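Local coordinates for protein DNA primase (Helicobacter pylori, PDB 4EHS) that makes short RNA primers for DNA replication and stimulates the DnaB helicase, which its C-terminal domain, the part described here, binds, at residues E31-E43 with L83-F96. Numbering follows the deposited sequence.
Sequences EFLEKLVIRYLLE and LLLDANLPLKKGGF
The C-terminal end of helix 78-85 and the loop after it pack on helix 30-43 of the helicase-binding domain. R39 reaches the end of helix 78-85, where its NH1 donates to two backbone carbonyls. The bond from R39 NH1 to D86 O is 2.9 Å long and nearly straight, at 169°, and lies in the guanidinium plane. The bond from R39 NH1 to L83 O is 2.8 Å but more bent. L84 O sits over one face of the guanidinium. The bend at chi2 (63°) folds the arginine chain so that NH1 meets the helix end while NE and NH2 meet E43 OE2, which holds the group side-on by accepting from both. A water joins R39 NH2 to D86 O, the latter by a weak bond.

The loop then runs across helix 30-43. L89 CD2 packs against F32 and K35. L91 CD1 lies against the carboxylate end of E43. Y40 is clamped between the loop and the start of helix 96-117. L91 CD2 stands over one face of its ring, 3.6 Å from the centroid, and F96 CA covers the opposite face. The F96 ring turns its edge to Y40, with the planes at 61°. F96 also meets L41 and, from helix 45-51, L47. At the far end of the tyrosine, K92 N donates to Y40 OH at 3.1 Å.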
loop_
_atom_site.group_PDB
_atom_site.type_symbol
_atom_site.label_atom_id
_atom_site.label_comp_id
_atom_site.label_asym_id
_atom_site.label_seq_id
_atom_site.Cartn_x
_atom_site.Cartn_y
_atom_site.Cartn_z
ATOM N N GLU A 31 -3.810 -21.171 4.945
ATOM C CA GLU A 31 -4.556 -20.937 6.163
ATOM C C GLU A 31 -3.539 -21.024 7.315
ATOM O O GLU A 31 -3.551 -20.158 8.220
ATOM C CB GLU A 31 -5.740 -21.937 6.327
ATOM C CG GLU A 31 -6.282 -21.893 7.740
ATOM C CD GLU A 31 -7.664 -22.528 7.886
ATOM O OE1 GLU A 31 -8.270 -22.915 6.877
ATOM O OE2 GLU A 31 -8.150 -22.601 9.016
ATOM N N PHE A 32 -2.612 -21.985 7.239
ATOM C CA PHE A 32 -1.577 -22.101 8.255
ATOM C C PHE A 32 -0.693 -20.830 8.253
ATOM O O PHE A 32 -0.333 -20.282 9.275
ATOM C CB PHE A 32 -0.672 -23.322 8.000
ATOM C CG PHE A 32 0.389 -23.536 9.122
ATOM C CD1 PHE A 32 0.072 -24.233 10.296
ATOM C CD2 PHE A 32 1.661 -22.991 8.979
ATOM C CE1 PHE A 32 1.061 -24.396 11.282
ATOM C CE2 PHE A 32 2.657 -23.151 9.958
ATOM C CZ PHE A 32 2.323 -23.844 11.113
ATOM N N LEU A 33 -0.305 -20.401 7.084
ATOM C CA LEU A 33 0.545 -19.197 7.015
ATOM C C LEU A 33 -0.177 -17.954 7.557
ATOM O O LEU A 33 0.467 -17.134 8.248
ATOM C CB LEU A 33 0.926 -18.903 5.554
ATOM C CG LEU A 33 1.870 -17.746 5.308
ATOM C CD1 LEU A 33 3.180 -17.948 6.095
ATOM C CD2 LEU A 33 2.182 -17.650 3.799
ATOM N N GLU A 34 -1.460 -17.784 7.276
ATOM C CA GLU A 34 -2.189 -16.608 7.815
ATOM C C GLU A 34 -2.253 -16.664 9.350
ATOM O O GLU A 34 -2.077 -15.643 10.065
ATOM C CB GLU A 34 -3.611 -16.584 7.260
ATOM C CG GLU A 34 -3.596 -16.244 5.749
ATOM C CD GLU A 34 -4.969 -15.973 5.187
ATOM O OE1 GLU A 34 -5.928 -15.858 5.971
ATOM O OE2 GLU A 34 -5.019 -15.823 3.918
ATOM N N LYS A 35 -2.491 -17.880 9.850
ATOM C CA LYS A 35 -2.494 -18.067 11.324
ATOM C C LYS A 35 -1.175 -17.706 11.947
ATOM O O LYS A 35 -1.133 -17.083 13.043
ATOM C CB LYS A 35 -2.843 -19.557 11.683
ATOM C CG LYS A 35 -4.334 -19.790 11.541
ATOM C CD LYS A 35 -4.668 -21.196 12.147
ATOM C CE LYS A 35 -4.521 -22.256 11.129
ATOM N NZ LYS A 35 -5.225 -23.554 11.547
ATOM N N LEU A 36 -0.113 -18.131 11.292
ATOM C CA LEU A 36 1.252 -17.956 11.788
ATOM C C LEU A 36 1.574 -16.489 11.863
ATOM O O LEU A 36 2.053 -16.031 12.891
ATOM C CB LEU A 36 2.260 -18.784 11.000
ATOM C CG LEU A 36 3.713 -18.750 11.445
ATOM C CD1 LEU A 36 3.833 -19.368 12.830
ATOM C CD2 LEU A 36 4.550 -19.533 10.428
ATOM N N VAL A 37 1.236 -15.786 10.785
ATOM C CA VAL A 37 1.554 -14.359 10.674
ATOM C C VAL A 37 0.792 -13.635 11.807
ATOM O O VAL A 37 1.396 -12.831 12.539
ATOM C CB VAL A 37 1.238 -13.831 9.245
ATOM C CG1 VAL A 37 1.223 -12.311 9.283
ATOM C CG2 VAL A 37 2.332 -14.255 8.248
ATOM N N ILE A 38 -0.498 -13.932 12.002
ATOM C CA ILE A 38 -1.282 -13.231 12.986
ATOM C C ILE A 38 -0.791 -13.575 14.401
ATOM O O ILE A 38 -0.844 -12.744 15.327
ATOM C CB ILE A 38 -2.768 -13.530 12.792
ATOM C CG1 ILE A 38 -3.223 -12.867 11.452
ATOM C CG2 ILE A 38 -3.602 -12.911 13.939
ATOM C CD1 ILE A 38 -4.598 -13.341 11.009
ATOM N N ARG A 39 -0.392 -14.843 14.539
ATOM C CA ARG A 39 0.101 -15.284 15.889
ATOM C C ARG A 39 1.354 -14.456 16.307
ATOM O O ARG A 39 1.533 -14.037 17.505
ATOM C CB ARG A 39 0.388 -16.812 15.825
ATOM C CG ARG A 39 0.907 -17.234 17.244
ATOM C CD ARG A 39 -0.145 -17.019 18.334
ATOM N NE ARG A 39 0.499 -17.643 19.518
ATOM C CZ ARG A 39 0.279 -18.902 19.850
ATOM N NH1 ARG A 39 -0.757 -19.583 19.303
ATOM N NH2 ARG A 39 1.030 -19.441 20.845
ATOM N N TYR A 40 2.255 -14.225 15.358
ATOM C CA TYR A 40 3.405 -13.339 15.614
ATOM C C TYR A 40 2.909 -11.951 16.041
ATOM O O TYR A 40 3.452 -11.361 16.997
ATOM C CB TYR A 40 4.234 -13.125 14.381
ATOM C CG TYR A 40 5.342 -14.156 14.165
ATOM C CD1 TYR A 40 6.506 -14.093 14.905
ATOM C CD2 TYR A 40 5.198 -15.170 13.228
ATOM C CE1 TYR A 40 7.564 -15.019 14.694
ATOM C CE2 TYR A 40 6.230 -16.105 13.010
ATOM C CZ TYR A 40 7.406 -16.047 13.798
ATOM O OH TYR A 40 8.430 -16.949 13.593
ATOM N N LEU A 41 1.949 -11.388 15.300
ATOM C CA LEU A 41 1.375 -10.054 15.699
ATOM C C LEU A 41 0.704 -10.067 17.081
ATOM O O LEU A 41 0.767 -9.060 17.818
ATOM C CB LEU A 41 0.326 -9.602 14.678
ATOM C CG LEU A 41 0.833 -9.748 13.237
ATOM C CD1 LEU A 41 -0.321 -9.216 12.407
ATOM C CD2 LEU A 41 2.103 -8.963 12.857
ATOM N N LEU A 42 0.081 -11.173 17.442
ATOM C CA LEU A 42 -0.508 -11.280 18.784
ATOM C C LEU A 42 0.568 -11.307 19.879
ATOM O O LEU A 42 0.326 -10.824 21.028
ATOM C CB LEU A 42 -1.359 -12.566 18.867
ATOM C CG LEU A 42 -2.730 -12.398 18.193
ATOM C CD1 LEU A 42 -3.286 -13.843 18.017
ATOM C CD2 LEU A 42 -3.730 -11.565 19.038
ATOM N N GLU A 43 1.678 -11.968 19.603
ATOM C CA GLU A 43 2.721 -12.139 20.643
ATOM C C GLU A 43 3.585 -10.895 20.761
ATOM O O GLU A 43 4.146 -10.614 21.841
ATOM C CB GLU A 43 3.623 -13.333 20.371
ATOM C CG GLU A 43 2.789 -14.620 20.515
ATOM C CD GLU A 43 3.414 -15.737 21.348
ATOM O OE1 GLU A 43 4.558 -15.595 21.830
ATOM O OE2 GLU A 43 2.796 -16.859 21.373
ATOM N N LEU A 83 -6.804 -18.364 18.460
ATOM C CA LEU A 83 -5.555 -18.349 17.749
ATOM C C LEU A 83 -4.367 -18.113 18.720
ATOM O O LEU A 83 -3.307 -18.716 18.570
ATOM C CB LEU A 83 -5.660 -17.261 16.643
ATOM C CG LEU A 83 -4.492 -16.948 15.756
ATOM C CD1 LEU A 83 -4.029 -18.206 15.057
ATOM C CD2 LEU A 83 -4.907 -15.901 14.737
ATOM N N LEU A 84 -4.562 -17.276 19.747
ATOM C CA LEU A 84 -3.491 -16.924 20.656
ATOM C C LEU A 84 -3.137 -18.159 21.492
ATOM O O LEU A 84 -1.989 -18.291 21.984
ATOM C CB LEU A 84 -3.941 -15.762 21.573
ATOM C CG LEU A 84 -2.867 -15.134 22.500
ATOM C CD1 LEU A 84 -2.568 -15.995 23.727
ATOM C CD2 LEU A 84 -1.553 -14.721 21.830
ATOM N N LEU A 85 -4.124 -19.040 21.613
ATOM C CA LEU A 85 -4.064 -20.266 22.415
ATOM C C LEU A 85 -3.643 -21.544 21.648
ATOM O O LEU A 85 -3.188 -22.489 22.250
ATOM C CB LEU A 85 -5.441 -20.546 23.008
ATOM C CG LEU A 85 -5.895 -20.081 24.407
ATOM C CD1 LEU A 85 -5.798 -18.564 24.644
ATOM C CD2 LEU A 85 -7.313 -20.597 24.677
ATOM N N ASP A 86 -3.843 -21.567 20.332
ATOM C CA ASP A 86 -3.420 -22.646 19.426
ATOM C C ASP A 86 -2.011 -23.178 19.781
ATOM O O ASP A 86 -1.014 -22.457 19.761
ATOM C CB ASP A 86 -3.442 -22.084 17.974
ATOM C CG ASP A 86 -3.406 -23.142 16.912
ATOM O OD1 ASP A 86 -2.816 -24.203 17.118
ATOM O OD2 ASP A 86 -3.881 -22.893 15.794
ATOM N N ALA A 87 -1.944 -24.486 20.024
ATOM C CA ALA A 87 -0.666 -25.101 20.430
ATOM C C ALA A 87 0.312 -25.471 19.284
ATOM O O ALA A 87 1.430 -25.910 19.554
ATOM C CB ALA A 87 -0.958 -26.350 21.290
ATOM N N ASN A 88 -0.097 -25.278 18.029
ATOM C CA ASN A 88 0.620 -25.728 16.813
ATOM C C ASN A 88 1.130 -24.628 15.864
ATOM O O ASN A 88 1.281 -24.814 14.649
ATOM C CB ASN A 88 -0.265 -26.752 16.089
ATOM C CG ASN A 88 -0.813 -27.786 17.061
ATOM O OD1 ASN A 88 -2.026 -27.936 17.251
ATOM N ND2 ASN A 88 0.092 -28.417 17.769
ATOM N N LEU A 89 1.537 -23.505 16.443
ATOM C CA LEU A 89 2.053 -22.417 15.636
ATOM C C LEU A 89 3.401 -22.011 16.180
ATOM O O LEU A 89 3.489 -21.166 17.066
ATOM C CB LEU A 89 1.060 -21.256 15.677
ATOM C CG LEU A 89 -0.331 -21.543 15.135
ATOM C CD1 LEU A 89 -1.278 -20.397 15.477
ATOM C CD2 LEU A 89 -0.229 -21.716 13.606
ATOM N N PRO A 90 4.449 -22.598 15.651
ATOM C CA PRO A 90 5.735 -22.385 16.269
ATOM C C PRO A 90 6.375 -21.029 15.870
ATOM O O PRO A 90 6.728 -20.826 14.756
ATOM C CB PRO A 90 6.541 -23.581 15.765
ATOM C CG PRO A 90 6.012 -23.783 14.369
ATOM C CD PRO A 90 4.521 -23.528 14.499
ATOM N N LEU A 91 6.554 -20.146 16.829
ATOM C CA LEU A 91 7.197 -18.850 16.552
ATOM C C LEU A 91 8.698 -18.970 16.838
ATOM O O LEU A 91 9.105 -19.740 17.698
ATOM C CB LEU A 91 6.614 -17.780 17.484
ATOM C CG LEU A 91 5.094 -17.638 17.427
ATOM C CD1 LEU A 91 4.696 -16.484 18.349
ATOM C CD2 LEU A 91 4.541 -17.420 16.022
ATOM N N LYS A 92 9.516 -18.180 16.170
ATOM C CA LYS A 92 10.951 -18.195 16.453
ATOM C C LYS A 92 11.432 -16.768 16.469
ATOM O O LYS A 92 10.958 -15.901 15.678
ATOM C CB LYS A 92 11.741 -18.887 15.331
ATOM C CG LYS A 92 11.123 -20.105 14.661
ATOM C CD LYS A 92 11.890 -20.372 13.370
ATOM C CE LYS A 92 10.966 -20.794 12.230
ATOM N NZ LYS A 92 11.726 -21.389 11.088
ATOM N N LYS A 93 12.480 -16.531 17.275
ATOM C CA LYS A 93 13.195 -15.268 17.252
ATOM C C LYS A 93 13.658 -15.018 15.799
ATOM O O LYS A 93 14.177 -15.925 15.136
ATOM C CB LYS A 93 14.404 -15.390 18.184
ATOM C CG LYS A 93 15.336 -14.197 18.294
ATOM C CD LYS A 93 16.536 -14.667 19.151
ATOM C CE LYS A 93 17.031 -13.577 20.089
ATOM N NZ LYS A 93 18.395 -13.841 20.654
ATOM N N GLY A 94 13.342 -13.836 15.288
ATOM C CA GLY A 94 13.785 -13.393 13.956
ATOM C C GLY A 94 13.060 -14.059 12.806
ATOM O O GLY A 94 13.485 -13.968 11.691
ATOM N N GLY A 95 11.972 -14.762 13.077
ATOM C CA GLY A 95 11.314 -15.522 12.036
ATOM C C GLY A 95 10.124 -14.836 11.388
ATOM O O GLY A 95 9.661 -15.321 10.349
ATOM N N PHE A 96 9.648 -13.712 11.962
ATOM C CA PHE A 96 8.409 -13.061 11.483
ATOM C C PHE A 96 8.504 -12.554 10.020
ATOM O O PHE A 96 7.585 -12.778 9.201
ATOM C CB PHE A 96 8.121 -11.828 12.309
ATOM C CG PHE A 96 6.924 -11.055 11.821
ATOM C CD1 PHE A 96 5.652 -11.654 11.813
ATOM C CD2 PHE A 96 7.091 -9.740 11.286
ATOM C CE1 PHE A 96 4.552 -10.944 11.334
ATOM C CE2 PHE A 96 5.992 -9.055 10.825
ATOM C CZ PHE A 96 4.756 -9.647 10.820
HETATM O O HOH W 1 0.891 -21.867 22.457
#